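Local coordinates for DUF3209 family protein (Thermus thermophilus, PDB 2EHW), which is of unknown function but folds as an all-helical protein whose long C-terminal helix is predicted to form a coiled coil, at residues 5-10 with 25-30. Residues are numbered along the deposited sequence; the frame is centred on the assembly and turned at random.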
ATOM      1  N   GLU A   5       1.644  -6.642  -7.650  1.00 34.50           N
ATOM      2  CA  GLU A   5       1.796  -5.476  -6.790  1.00 28.80           C
ATOM      3  C   GLU A   5       0.426  -4.918  -6.408  1.00 33.14           C
ATOM      4  O   GLU A   5       0.199  -4.508  -5.269  1.00 32.58           O
ATOM      5  CB  GLU A   5       2.598  -4.381  -7.503  1.00 29.74           C
ATOM      6  CG  GLU A   5       4.082  -4.648  -7.688  1.00 22.51           C
ATOM      7  CD  GLU A   5       4.404  -5.624  -8.814  1.00 37.56           C
ATOM      8  OE1 GLU A   5       3.518  -5.929  -9.651  1.00 30.42           O
ATOM      9  OE2 GLU A   5       5.573  -6.070  -8.862  1.00 28.28           O
ATOM     10  N   LEU A   6      -0.485  -4.888  -7.373  1.00 28.55           N
ATOM     11  CA  LEU A   6      -1.823  -4.380  -7.121  1.00 33.58           C
ATOM     12  C   LEU A   6      -2.579  -5.316  -6.178  1.00 28.62           C
ATOM     13  O   LEU A   6      -3.267  -4.859  -5.274  1.00 33.68           O
ATOM     14  CB  LEU A   6      -2.588  -4.212  -8.439  1.00 27.75           C
ATOM     15  CG  LEU A   6      -2.037  -3.156  -9.405  1.00 27.74           C
ATOM     16  CD1 LEU A   6      -3.006  -2.981 -10.564  1.00 26.89           C
ATOM     17  CD2 LEU A   6      -1.851  -1.822  -8.680  1.00 32.45           C
ATOM     18  N   SER A   7      -2.441  -6.623  -6.384  1.00 31.51           N
ATOM     19  CA  SER A   7      -3.105  -7.601  -5.522  1.00 33.05           C
ATOM     20  C   SER A   7      -2.641  -7.457  -4.074  1.00 33.98           C
ATOM     21  O   SER A   7      -3.450  -7.221  -3.171  1.00 40.01           O
ATOM     22  CB  SER A   7      -2.811  -9.030  -5.996  1.00 39.79           C
ATOM     23  OG  SER A   7      -3.458  -9.314  -7.223  1.00 47.16           O
ATOM     24  N   ALA A   8      -1.336  -7.602  -3.861  1.00 27.77           N
ATOM     25  CA  ALA A   8      -0.749  -7.504  -2.529  1.00 22.27           C
ATOM     26  C   ALA A   8      -1.240  -6.249  -1.837  1.00 24.69           C
ATOM     27  O   ALA A   8      -1.607  -6.271  -0.667  1.00 31.18           O
ATOM     28  CB  ALA A   8       0.783  -7.489  -2.627  1.00 16.25           C
ATOM     29  N   LEU A   9      -1.251  -5.151  -2.576  1.00 28.82           N
ATOM     30  CA  LEU A   9      -1.695  -3.878  -2.036  1.00 29.54           C
ATOM     31  C   LEU A   9      -3.180  -3.926  -1.711  1.00 27.88           C
ATOM     32  O   LEU A   9      -3.613  -3.386  -0.696  1.00 25.68           O
ATOM     33  CB  LEU A   9      -1.415  -2.759  -3.041  1.00 25.59           C
ATOM     34  CG  LEU A   9      -1.864  -1.347  -2.688  1.00 19.98           C
ATOM     35  CD1 LEU A   9      -1.430  -0.990  -1.276  1.00 32.84           C
ATOM     36  CD2 LEU A   9      -1.256  -0.374  -3.700  1.00 30.26           C
ATOM     37  N   ARG A  10      -3.965  -4.580  -2.563  1.00 24.99           N
ATOM     38  CA  ARG A  10      -5.388  -4.653  -2.289  1.00 23.07           C
ATOM     39  C   ARG A  10      -5.624  -5.476  -1.022  1.00 28.95           C
ATOM     40  O   ARG A  10      -6.532  -5.198  -0.236  1.00 22.45           O
ATOM     41  CB  ARG A  10      -6.153  -5.272  -3.461  1.00 30.63           C
ATOM     42  CG  ARG A  10      -7.640  -4.988  -3.339  1.00 39.10           C
ATOM     43  CD  ARG A  10      -8.492  -5.502  -4.471  1.00 33.58           C
ATOM     44  NE  ARG A  10      -9.903  -5.429  -4.075  1.00 43.23           N
ATOM     45  CZ  ARG A  10     -10.923  -5.797  -4.837  1.00 40.53           C
ATOM     46  NH1 ARG A  10     -12.163  -5.694  -4.384  1.00 49.46           N
ATOM     47  NH2 ARG A  10     -10.705  -6.270  -6.053  1.00 53.52           N
ATOM     48  N   LEU A  25      -9.843 -13.742  -1.893  1.00 47.15           N
ATOM     49  CA  LEU A  25      -9.443 -15.073  -2.338  1.00 44.11           C
ATOM     50  C   LEU A  25      -8.516 -15.130  -3.555  1.00 43.22           C
ATOM     51  O   LEU A  25      -7.385 -15.594  -3.459  1.00 38.46           O
ATOM     52  CB  LEU A  25     -10.686 -15.920  -2.628  1.00 49.11           C
ATOM     53  CG  LEU A  25     -10.431 -17.370  -3.042  1.00 44.19           C
ATOM     54  CD1 LEU A  25      -9.893 -18.162  -1.845  1.00 38.66           C
ATOM     55  CD2 LEU A  25     -11.726 -17.980  -3.558  1.00 48.38           C
ATOM     56  N   HIS A  26      -8.994 -14.670  -4.703  1.00 36.86           N
ATOM     57  CA  HIS A  26      -8.184 -14.746  -5.910  1.00 47.77           C
ATOM     58  C   HIS A  26      -6.913 -13.916  -5.885  1.00 44.88           C
ATOM     59  O   HIS A  26      -5.972 -14.192  -6.632  1.00 42.94           O
ATOM     60  CB  HIS A  26      -9.037 -14.399  -7.126  1.00 46.22           C
ATOM     61  CG  HIS A  26     -10.190 -15.333  -7.319  1.00 64.29           C
ATOM     62  ND1 HIS A  26     -11.210 -15.448  -6.397  1.00 70.80           N
ATOM     63  CD2 HIS A  26     -10.453 -16.242  -8.288  1.00 72.54           C
ATOM     64  CE1 HIS A  26     -12.050 -16.391  -6.790  1.00 71.15           C
ATOM     65  NE2 HIS A  26     -11.613 -16.889  -7.933  1.00 76.02           N
ATOM     66  N   GLU A  27      -6.871 -12.906  -5.026  1.00 44.35           N
ATOM     67  CA  GLU A  27      -5.672 -12.096  -4.952  1.00 40.80           C
ATOM     68  C   GLU A  27      -4.608 -12.848  -4.172  1.00 34.59           C
ATOM     69  O   GLU A  27      -3.423 -12.724  -4.463  1.00 34.85           O
ATOM     70  CB  GLU A  27      -5.953 -10.739  -4.304  1.00 41.05           C
ATOM     71  CG  GLU A  27      -6.677  -9.764  -5.214  1.00 45.67           C
ATOM     72  CD  GLU A  27      -8.181  -9.870  -5.101  1.00 48.95           C
ATOM     73  OE1 GLU A  27      -8.659 -10.818  -4.442  1.00 44.86           O
ATOM     74  OE2 GLU A  27      -8.880  -9.007  -5.675  1.00 44.83           O
ATOM     75  N   ARG A  28      -5.027 -13.638  -3.189  1.00 32.80           N
ATOM     76  CA  ARG A  28      -4.063 -14.403  -2.408  1.00 34.97           C
ATOM     77  C   ARG A  28      -3.582 -15.610  -3.208  1.00 36.85           C
ATOM     78  O   ARG A  28      -2.477 -16.109  -2.986  1.00 39.58           O
ATOM     79  CB  ARG A  28      -4.669 -14.872  -1.074  1.00 38.11           C
ATOM     80  CG  ARG A  28      -4.961 -13.759  -0.065  1.00 40.58           C
ATOM     81  CD  ARG A  28      -5.350 -14.347   1.287  1.00 47.08           C
ATOM     82  NE  ARG A  28      -5.953 -13.367   2.194  1.00 53.52           N
ATOM     83  CZ  ARG A  28      -5.281 -12.617   3.062  1.00 54.23           C
ATOM     84  NH1 ARG A  28      -5.934 -11.761   3.841  1.00 45.24           N
ATOM     85  NH2 ARG A  28      -3.961 -12.718   3.155  1.00 56.39           N
ATOM     86  N   GLU A  29      -4.404 -16.073  -4.147  1.00 35.38           N
ATOM     87  CA  GLU A  29      -4.035 -17.225  -4.961  1.00 42.12           C
ATOM     88  C   GLU A  29      -3.007 -16.867  -6.024  1.00 45.43           C
ATOM     89  O   GLU A  29      -2.068 -17.626  -6.261  1.00 49.27           O
ATOM     90  CB  GLU A  29      -5.273 -17.840  -5.622  1.00 45.34           C
ATOM     91  CG  GLU A  29      -6.401 -18.128  -4.656  1.00 47.34           C
ATOM     92  CD  GLU A  29      -7.282 -19.274  -5.105  1.00 57.45           C
ATOM     93  OE1 GLU A  29      -7.637 -19.312  -6.303  1.00 47.65           O
ATOM     94  OE2 GLU A  29      -7.621 -20.129  -4.250  1.00 56.87           O
ATOM     95  N   GLU A  30      -3.186 -15.713  -6.664  1.00 49.48           N
ATOM     96  CA  GLU A  30      -2.256 -15.253  -7.694  1.00 46.23           C
ATOM     97  C   GLU A  30      -0.890 -14.961  -7.094  1.00 36.89           C
ATOM     98  O   GLU A  30       0.145 -15.242  -7.693  1.00 43.26           O
ATOM     99  CB  GLU A  30      -2.762 -13.968  -8.352  1.00 45.92           C
ATOM    100  CG  GLU A  30      -4.004 -14.120  -9.193  1.00 59.29           C
ATOM    101  CD  GLU A  30      -4.217 -12.932 -10.117  1.00 60.39           C
ATOM    102  OE1 GLU A  30      -4.394 -11.797  -9.621  1.00 67.14           O
ATOM    103  OE2 GLU A  30      -4.196 -13.133 -11.347  1.00 64.82           O
TER
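Arg10 and Glu27 reach each other through opposite chain shapes. Arg10 sets CG anti to the backbone N (chi1 -164°) and stays extended through NE, whereas Glu27 turns CG anti to its carbonyl carbon and bends at chi2, which carries its carboxylate over to the arginine. NH2 of Arg10 then lies 3.3 Å from OE2 of Glu27, a salt bridge in which the two flat groups stand 78° apart. Because OE2 sits well out of the guanidinium plane, no N-H points at it, and the attraction is one of charge rather than of a directed bond. A long, flexible arginine suits this exposed edge, since its charge can span the gap without exact alignment, and CD of Arg10 lies 3.7 Å from the same OE2.

Next to the bridge the two segments come nearest, CA to CA, at Ser7 and Glu27, 5.2 Å apart. Ser7 is small enough to allow this: its CB packs 4.0 Å from CB of Glu27, and its OG lies 3.8 Å from CG of Glu27. Glu30, extended beyond CG, brings OE1 to 3.6 Å from OG of Ser7, a polar approach too long to count as a hydrogen bond. An alanine in place of Glu27 would keep the CB contact but would probably cost the guanidinium of Arg10 this countercharge and uncover one side of Ser7.

Glu27 also touches Ile11, while Leu9, on helix 4-16 like Ile11, touches Met87 of helix 75-115. The segments 5-10 and 25-30 thus form a steeply crossed pair running at 130°, with the segment axes 9.0 Å apart at their closest, in which the short helix 25-31 packs on helix 4-16 as part of a helical bundle.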